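Local coordinates for protein plasmodium falciparum gamete antigen 27/25 (Plasmodium falciparum, PDB 1N81) that is of unknown biochemical function but is essential for sexual development of the malaria parasite and probably forms dimers, at residues A[78-83]-A[170-175]; A[21-26]-A[108-113]; A[141-146]-A[157-162]. All blocks are in the same frame, centred on the assembly; numbering follows the deposited sequence.

Overall arrangement
All three contacts join helices of one all-helical chain. Interactions 1 and 2 lie deep inside it, with centres about 10 Å apart, and a salt bridge of 2.8 Å from Arg80 NE to Glu22 OE1 couples them directly. Their segments alternate along the chain, so the two contacts together link helices 13-35, 71-89, 96-122 and 156-173. Interaction 3 sits further out, its centre about 13 Å from that of interaction 2, and reaches it by packing of Phe143 against Val108 and Val112. Interactions 1 and 3 both use helix 156-173 yet do not touch, with centres about 16 Å apart: that one helix bears a buried charged contact towards its C-terminal end and an aromatic contact near its start.

Interaction 1: A[78-83]-A[170-175]; sequences VNRISD and LIDVVD
Arg80 and Asp172 meet through a long salt bridge and a shared water. Arg80 reaches out from helix 71-89 and Asp172 from the last turn of helix 156-173, bridging backbones whose nearest CA atoms, those of these same two residues, are 11.7 Å apart. The direct link is a salt bridge of 3.6 Å between Arg80 NH1 and Asp172 OD2, a long separation, with no direct hydrogen bond between the two groups. OD2 lies at the edge of the guanidinium, near its plane, while the carboxylate is turned 54° against that plane, so the two flat groups do not face each other squarely.

The water-mediated link is tighter. One water also lies in the guanidinium plane, where it accepts a hydrogen bond of 2.7 Å from Arg80 NH2 and gives one of 2.7 Å to Asp172 OD2. The arginine therefore reaches the same carboxylate oxygen twice, once directly and once through solvent. A bend at the third torsion (chi3 -61°) turns the guanidinium edge towards the acid.

Apolar contact adds little: Val173 points its side chain toward the other segment, but its nearest approach is CG2 to Arg80 NH2, 4.7 Å, and the two segments bury 77 Å² in all.

Both charged ends have further partners. Glu22 binds Arg80 NE and Gln168 takes a hydrogen bond from Arg80 NH1; on the acid, Arg72 bridges to OD1 and Asn76 bonds to OD2.

Such a network probably compensates the two buried charges, with partners at both oxygens of Asp172 and all three nitrogens of Arg80. With Arg72 and Arg80 both close by, Asp172 is probably kept ionised, and the water probably closes the gap that the long ion pair leaves between the two helices.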
# COMPACT_ATOMS: atom_id res chain seq x y z
N VAL A 78 -1.45 8.12 -5.07
CA VAL A 78 -0.35 8.90 -5.63
C VAL A 78 0.51 9.49 -4.50
O VAL A 78 1.75 9.42 -4.54
CB VAL A 78 -0.84 10.06 -6.52
CG1 VAL A 78 0.36 10.92 -6.97
CG2 VAL A 78 -1.58 9.49 -7.74
N ASN A 79 -0.15 10.05 -3.48
CA ASN A 79 0.59 10.61 -2.36
C ASN A 79 1.47 9.56 -1.69
O ASN A 79 2.66 9.78 -1.49
CB ASN A 79 -0.34 11.20 -1.29
CG ASN A 79 -1.07 12.44 -1.75
OD1 ASN A 79 -0.57 13.16 -2.60
ND2 ASN A 79 -2.24 12.70 -1.19
N ARG A 80 0.86 8.42 -1.36
CA ARG A 80 1.61 7.35 -0.69
C ARG A 80 2.79 6.89 -1.54
O ARG A 80 3.87 6.64 -1.02
CB ARG A 80 0.69 6.16 -0.35
CG ARG A 80 -0.19 6.38 0.92
CD ARG A 80 -0.86 5.06 1.31
NE ARG A 80 -1.74 4.56 0.25
CZ ARG A 80 -3.02 4.88 0.12
NH1 ARG A 80 -3.56 5.72 1.01
NH2 ARG A 80 -3.75 4.35 -0.86
N ILE A 81 2.58 6.80 -2.84
CA ILE A 81 3.66 6.36 -3.71
C ILE A 81 4.81 7.38 -3.66
O ILE A 81 5.97 7.01 -3.45
CB ILE A 81 3.16 6.16 -5.17
CG1 ILE A 81 2.32 4.86 -5.28
CG2 ILE A 81 4.34 6.13 -6.11
CD1 ILE A 81 1.63 4.66 -6.70
N SER A 82 4.49 8.65 -3.85
CA SER A 82 5.54 9.67 -3.81
C SER A 82 6.25 9.61 -2.46
O SER A 82 7.48 9.69 -2.39
CB SER A 82 4.96 11.07 -4.04
OG SER A 82 6.03 12.00 -4.13
N ASP A 83 5.51 9.43 -1.37
CA ASP A 83 6.20 9.36 -0.09
C ASP A 83 7.15 8.18 0.00
O ASP A 83 8.21 8.28 0.62
CB ASP A 83 5.19 9.34 1.06
CG ASP A 83 4.45 10.68 1.20
OD1 ASP A 83 4.91 11.68 0.60
OD2 ASP A 83 3.43 10.73 1.92
N LEU A 170 -5.99 1.52 4.64
CA LEU A 170 -7.16 0.77 5.06
C LEU A 170 -8.42 1.67 5.11
O LEU A 170 -9.46 1.33 4.54
CB LEU A 170 -6.89 0.13 6.43
CG LEU A 170 -5.86 -1.00 6.31
CD1 LEU A 170 -5.36 -1.37 7.67
CD2 LEU A 170 -6.45 -2.21 5.63
N ILE A 171 -8.32 2.83 5.75
CA ILE A 171 -9.47 3.73 5.83
C ILE A 171 -9.98 4.09 4.44
O ILE A 171 -11.16 4.05 4.19
CB ILE A 171 -9.11 5.00 6.64
CG1 ILE A 171 -8.90 4.62 8.11
CG2 ILE A 171 -10.25 6.03 6.54
CD1 ILE A 171 -8.16 5.66 8.92
N ASP A 172 -9.07 4.41 3.53
CA ASP A 172 -9.44 4.76 2.17
C ASP A 172 -9.97 3.64 1.32
O ASP A 172 -10.82 3.87 0.47
CB ASP A 172 -8.23 5.27 1.38
CG ASP A 172 -7.86 6.65 1.74
OD1 ASP A 172 -8.60 7.25 2.54
OD2 ASP A 172 -6.83 7.12 1.22
N VAL A 173 -9.47 2.43 1.54
CA VAL A 173 -9.84 1.35 0.65
C VAL A 173 -10.85 0.30 1.09
O VAL A 173 -11.66 -0.13 0.28
CB VAL A 173 -8.52 0.65 0.15
CG1 VAL A 173 -8.83 -0.46 -0.84
CG2 VAL A 173 -7.59 1.73 -0.49
N VAL A 174 -10.80 -0.11 2.35
CA VAL A 174 -11.72 -1.11 2.86
C VAL A 174 -13.15 -0.62 2.63
O VAL A 174 -13.45 0.55 2.91
CB VAL A 174 -11.52 -1.34 4.37
CG1 VAL A 174 -12.59 -2.32 4.90
CG2 VAL A 174 -10.12 -1.92 4.64
N ASP A 175 -14.01 -1.50 2.11
CA ASP A 175 -15.40 -1.17 1.84
C ASP A 175 -16.34 -2.30 2.25
O ASP A 175 -17.55 -2.20 2.05
CB ASP A 175 -15.61 -0.86 0.35
CG ASP A 175 -15.58 -2.11 -0.52
OD1 ASP A 175 -15.86 -2.03 -1.73
OD2 ASP A 175 -15.26 -3.19 0.01
O HOH W 1 -6.10 5.69 -0.99

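Interaction 2: A[21-26]-A[108-113]; sequences IEFHAC and VEQRVI
Phe23 points from helix 13-35 straight at helix 96-122, where Gln110 lies over one face of its ring and Glu109 and Ile113 reach its edge. Its CG stands anti to the carbonyl carbon (chi1 -73°), a setting that carries the ring across the gap between the helices.

The pairing with Gln110 is the flattest. CB of Gln110 sits over the ring in a CH-pi contact, 3.8 Å from the Phe23 centroid, and the extended side chain then runs back past the ring in the opposite sense. The amide plane is tilted only 16° from that of the ring, with OE1 3.7 Å from Phe23 CB. Asp20 accepts a hydrogen bond from NE2, which helps hold the amide in this attitude. On the other face of the ring lies CG of the adjacent Glu22, displaced towards the rim.

Glu109 behaves differently. Its chain passes the ring at about a right angle, bringing CG to 3.7 Å from Phe23 CZ, and the carboxylate stands nearly perpendicular to the ring. Arg84 and Arg165 bind its two oxygens. Because Arg84 also pairs with Glu22, it probably offsets the repulsion between the two glutamates, whose OE1 atoms are 5.4 Å apart.

Ile113 comes in from the opposite direction to Phe23 and touches the rim with its terminal methyl, CD1 lying 3.7 Å from Phe23 CE1. One aromatic side chain is thus held by residues from two successive turns of the facing helix.

The axes of the two segments run 10.9 Å apart at 176°, almost exactly antiparallel. This is antiparallel helix-helix packing inside an all-helical fold, with one phenylalanine filling the interface between the first helix of Pfg27, 13-35, and the longest, 96-122.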
# COMPACT_ATOMS: atom_id res chain seq x y z
N ILE A 21 -2.48 -2.75 -7.52
CA ILE A 21 -2.36 -1.56 -8.33
C ILE A 21 -1.33 -0.54 -7.79
O ILE A 21 -0.43 -0.10 -8.52
CB ILE A 21 -3.73 -0.88 -8.46
CG1 ILE A 21 -4.61 -1.69 -9.43
CG2 ILE A 21 -3.56 0.56 -8.93
CD1 ILE A 21 -6.08 -1.39 -9.30
N GLU A 22 -1.49 -0.18 -6.52
CA GLU A 22 -0.62 0.79 -5.84
C GLU A 22 0.82 0.31 -5.73
O GLU A 22 1.76 1.04 -6.03
CB GLU A 22 -1.15 1.04 -4.41
CG GLU A 22 -0.16 1.82 -3.52
CD GLU A 22 -0.82 2.57 -2.35
OE1 GLU A 22 -0.09 3.14 -1.51
OE2 GLU A 22 -2.07 2.60 -2.28
N PHE A 23 1.00 -0.93 -5.30
CA PHE A 23 2.36 -1.40 -5.13
C PHE A 23 3.11 -1.72 -6.42
O PHE A 23 4.31 -1.51 -6.48
CB PHE A 23 2.38 -2.58 -4.12
CG PHE A 23 2.16 -2.14 -2.69
CD1 PHE A 23 0.88 -2.13 -2.13
CD2 PHE A 23 3.22 -1.65 -1.93
CE1 PHE A 23 0.65 -1.63 -0.83
CE2 PHE A 23 3.01 -1.13 -0.61
CZ PHE A 23 1.71 -1.13 -0.06
N HIS A 24 2.42 -2.20 -7.46
CA HIS A 24 3.13 -2.44 -8.73
C HIS A 24 3.40 -1.11 -9.38
O HIS A 24 4.45 -0.90 -10.01
CB HIS A 24 2.33 -3.35 -9.67
CG HIS A 24 2.41 -4.80 -9.31
ND1 HIS A 24 3.36 -5.64 -9.85
CD2 HIS A 24 1.72 -5.54 -8.41
CE1 HIS A 24 3.26 -6.83 -9.29
NE2 HIS A 24 2.26 -6.80 -8.41
N ALA A 25 2.47 -0.18 -9.23
CA ALA A 25 2.72 1.14 -9.82
C ALA A 25 3.95 1.74 -9.11
O ALA A 25 4.79 2.40 -9.74
CB ALA A 25 1.48 2.07 -9.64
N CYS A 26 4.07 1.49 -7.81
CA CYS A 26 5.20 2.02 -7.05
C CYS A 26 6.51 1.34 -7.52
O CYS A 26 7.50 2.01 -7.79
CB CYS A 26 4.98 1.80 -5.54
SG CYS A 26 6.19 2.69 -4.49
N VAL A 108 6.48 -6.34 2.15
CA VAL A 108 6.20 -6.32 3.57
C VAL A 108 5.00 -5.42 3.88
O VAL A 108 4.08 -5.83 4.57
CB VAL A 108 7.43 -5.84 4.35
CG1 VAL A 108 7.02 -5.47 5.81
CG2 VAL A 108 8.51 -6.99 4.34
N GLU A 109 5.01 -4.22 3.34
CA GLU A 109 3.94 -3.27 3.57
C GLU A 109 2.62 -3.84 3.00
O GLU A 109 1.58 -3.81 3.68
CB GLU A 109 4.27 -1.91 2.94
CG GLU A 109 3.25 -0.82 3.27
CD GLU A 109 3.62 0.55 2.72
OE1 GLU A 109 2.77 1.46 2.80
OE2 GLU A 109 4.74 0.74 2.20
N GLN A 110 2.67 -4.38 1.79
CA GLN A 110 1.44 -4.92 1.20
C GLN A 110 0.88 -6.09 2.03
O GLN A 110 -0.33 -6.18 2.30
CB GLN A 110 1.64 -5.30 -0.27
CG GLN A 110 0.35 -5.74 -0.91
CD GLN A 110 0.46 -5.94 -2.40
OE1 GLN A 110 1.54 -5.97 -2.96
NE2 GLN A 110 -0.68 -6.07 -3.05
N ARG A 111 1.77 -6.97 2.48
CA ARG A 111 1.35 -8.07 3.33
C ARG A 111 0.74 -7.61 4.69
O ARG A 111 -0.23 -8.20 5.18
CB ARG A 111 2.52 -8.97 3.65
CG ARG A 111 2.19 -10.09 4.58
CD ARG A 111 1.14 -11.03 3.99
NE ARG A 111 1.25 -12.37 4.57
CZ ARG A 111 1.78 -13.43 3.94
NH1 ARG A 111 2.24 -13.32 2.71
NH2 ARG A 111 1.84 -14.60 4.56
N VAL A 112 1.32 -6.59 5.32
CA VAL A 112 0.76 -6.16 6.60
C VAL A 112 -0.64 -5.57 6.34
O VAL A 112 -1.59 -5.89 7.09
CB VAL A 112 1.66 -5.16 7.32
CG1 VAL A 112 0.95 -4.58 8.54
CG2 VAL A 112 2.91 -5.88 7.78
N ILE A 113 -0.78 -4.79 5.27
CA ILE A 113 -2.09 -4.23 4.88
C ILE A 113 -3.12 -5.35 4.78
O ILE A 113 -4.20 -5.27 5.39
CB ILE A 113 -2.04 -3.48 3.51
CG1 ILE A 113 -1.31 -2.15 3.67
CG2 ILE A 113 -3.45 -3.25 2.98
CD1 ILE A 113 -1.12 -1.37 2.38

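Interaction 3: A[141-146]-A[157-162]; sequences MLFDTY and DQYKDA
Helix 136-150 meets the start of helix 156-173 through one residue above all, Phe143, which takes the edge of Tyr159 on one face and touches the methyl of Ala162. Along the first segment, Met141 points away from the partner helix; its carbonyl O receives the backbone N of Thr145 at 3.3 Å, with a weak extra bond from the Thr145 hydroxyl. Leu142 turns instead to helix 96-122.

At Phe143 the aromatic contact forms. The rings make a T-shaped pair, with centroids 5.0 Å apart and planes at 86°, in which Tyr159 supplies the edge and Phe143 the face. The CD1-CE1 side of the tyrosine does the touching: CE1 lies 3.5 Å from Phe143 CG, and CD1 is displaced towards the rim over the same face. Tyr159 gets there because its CG stands anti to the backbone N (chi1 169°), swinging the ring across to the other helix. At the far end of the phenylalanine, CZ is 3.8 Å from Ala162 CB, a small residue one turn further along.

Asp144 pairs with Arg140, which also forms a cation-pi contact with Tyr159 and so ties that ring to helix 136-150 a second time. Tyr146 leaves this interface to bond Glu115 through its hydroxyl.

The two helices follow each other in the chain, joined by a short connection from which Phe154 adds a further edge-to-face contact to Phe143. Together they lie against helix 96-122, where Val108 packs on Phe143 and Tyr105 on Gln158.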
# COMPACT_ATOMS: atom_id res chain seq x y z
N MET A 141 3.67 -5.62 15.37
CA MET A 141 3.89 -7.06 15.45
C MET A 141 3.84 -7.73 14.10
O MET A 141 4.69 -8.57 13.79
CB MET A 141 2.90 -7.70 16.43
CG MET A 141 3.27 -7.41 17.87
SD MET A 141 2.22 -8.30 19.04
CE MET A 141 0.94 -7.17 19.20
N LEU A 142 2.85 -7.38 13.28
CA LEU A 142 2.81 -7.98 11.95
C LEU A 142 4.10 -7.61 11.17
O LEU A 142 4.64 -8.45 10.43
CB LEU A 142 1.56 -7.55 11.18
CG LEU A 142 0.24 -8.14 11.69
CD1 LEU A 142 -0.92 -7.43 10.99
CD2 LEU A 142 0.17 -9.65 11.41
N PHE A 143 4.59 -6.38 11.37
CA PHE A 143 5.81 -5.91 10.72
C PHE A 143 7.04 -6.73 11.15
O PHE A 143 7.90 -7.05 10.32
CB PHE A 143 6.10 -4.43 11.03
CG PHE A 143 6.14 -3.56 9.80
CD1 PHE A 143 4.97 -2.99 9.30
CD2 PHE A 143 7.35 -3.33 9.14
CE1 PHE A 143 5.01 -2.21 8.14
CE2 PHE A 143 7.39 -2.55 7.98
CZ PHE A 143 6.23 -1.99 7.49
N ASP A 144 7.16 -7.01 12.44
CA ASP A 144 8.29 -7.81 12.91
C ASP A 144 8.34 -9.15 12.21
O ASP A 144 9.40 -9.63 11.79
CB ASP A 144 8.19 -8.05 14.41
CG ASP A 144 8.39 -6.78 15.19
OD1 ASP A 144 8.91 -5.82 14.58
OD2 ASP A 144 8.03 -6.73 16.38
N THR A 145 7.17 -9.76 12.05
CA THR A 145 7.10 -11.06 11.41
C THR A 145 7.48 -11.04 9.93
O THR A 145 8.27 -11.88 9.47
CB THR A 145 5.70 -11.67 11.55
OG1 THR A 145 5.36 -11.71 12.94
CG2 THR A 145 5.68 -13.09 11.03
N TYR A 146 6.95 -10.09 9.18
CA TYR A 146 7.25 -10.06 7.76
C TYR A 146 8.62 -9.51 7.37
O TYR A 146 9.15 -9.91 6.35
CB TYR A 146 6.12 -9.40 7.00
CG TYR A 146 4.87 -10.22 7.09
CD1 TYR A 146 3.76 -9.75 7.78
CD2 TYR A 146 4.79 -11.48 6.49
CE1 TYR A 146 2.60 -10.51 7.88
CE2 TYR A 146 3.64 -12.26 6.58
CZ TYR A 146 2.54 -11.76 7.28
OH TYR A 146 1.37 -12.51 7.36
N ASP A 157 12.42 5.40 10.95
CA ASP A 157 11.64 6.40 10.24
C ASP A 157 10.80 5.73 9.17
O ASP A 157 9.61 6.02 9.05
CB ASP A 157 12.54 7.46 9.60
CG ASP A 157 13.11 8.42 10.62
OD1 ASP A 157 12.41 8.72 11.61
OD2 ASP A 157 14.25 8.88 10.42
N GLN A 158 11.43 4.85 8.40
CA GLN A 158 10.73 4.14 7.35
C GLN A 158 9.56 3.35 7.94
O GLN A 158 8.50 3.29 7.34
CB GLN A 158 11.68 3.21 6.64
CG GLN A 158 12.86 3.97 6.09
CD GLN A 158 13.80 3.10 5.30
OE1 GLN A 158 14.03 1.94 5.65
NE2 GLN A 158 14.35 3.66 4.25
N TYR A 159 9.76 2.75 9.13
CA TYR A 159 8.70 1.99 9.79
C TYR A 159 7.56 2.89 10.23
O TYR A 159 6.39 2.61 9.98
CB TYR A 159 9.22 1.27 11.04
CG TYR A 159 8.08 0.71 11.85
CD1 TYR A 159 7.36 -0.40 11.40
CD2 TYR A 159 7.59 1.40 12.96
CE1 TYR A 159 6.19 -0.80 12.01
CE2 TYR A 159 6.41 1.01 13.57
CZ TYR A 159 5.71 -0.09 13.08
OH TYR A 159 4.49 -0.44 13.62
N LYS A 160 7.89 3.98 10.92
CA LYS A 160 6.85 4.88 11.37
C LYS A 160 6.03 5.44 10.19
O LYS A 160 4.79 5.56 10.25
CB LYS A 160 7.50 6.00 12.18
CG LYS A 160 6.58 7.09 12.63
CD LYS A 160 7.30 8.01 13.63
CE LYS A 160 6.39 9.12 14.17
NZ LYS A 160 6.01 10.14 13.13
N ASP A 161 6.70 5.80 9.10
CA ASP A 161 5.96 6.32 7.96
C ASP A 161 5.09 5.22 7.36
O ASP A 161 3.93 5.47 7.01
CB ASP A 161 6.91 6.88 6.89
CG ASP A 161 7.64 8.15 7.34
OD1 ASP A 161 7.11 8.89 8.21
OD2 ASP A 161 8.74 8.41 6.82
N ALA A 162 5.62 4.01 7.28
CA ALA A 162 4.86 2.90 6.72
C ALA A 162 3.59 2.62 7.54
O ALA A 162 2.52 2.40 6.97
CB ALA A 162 5.70 1.66 6.65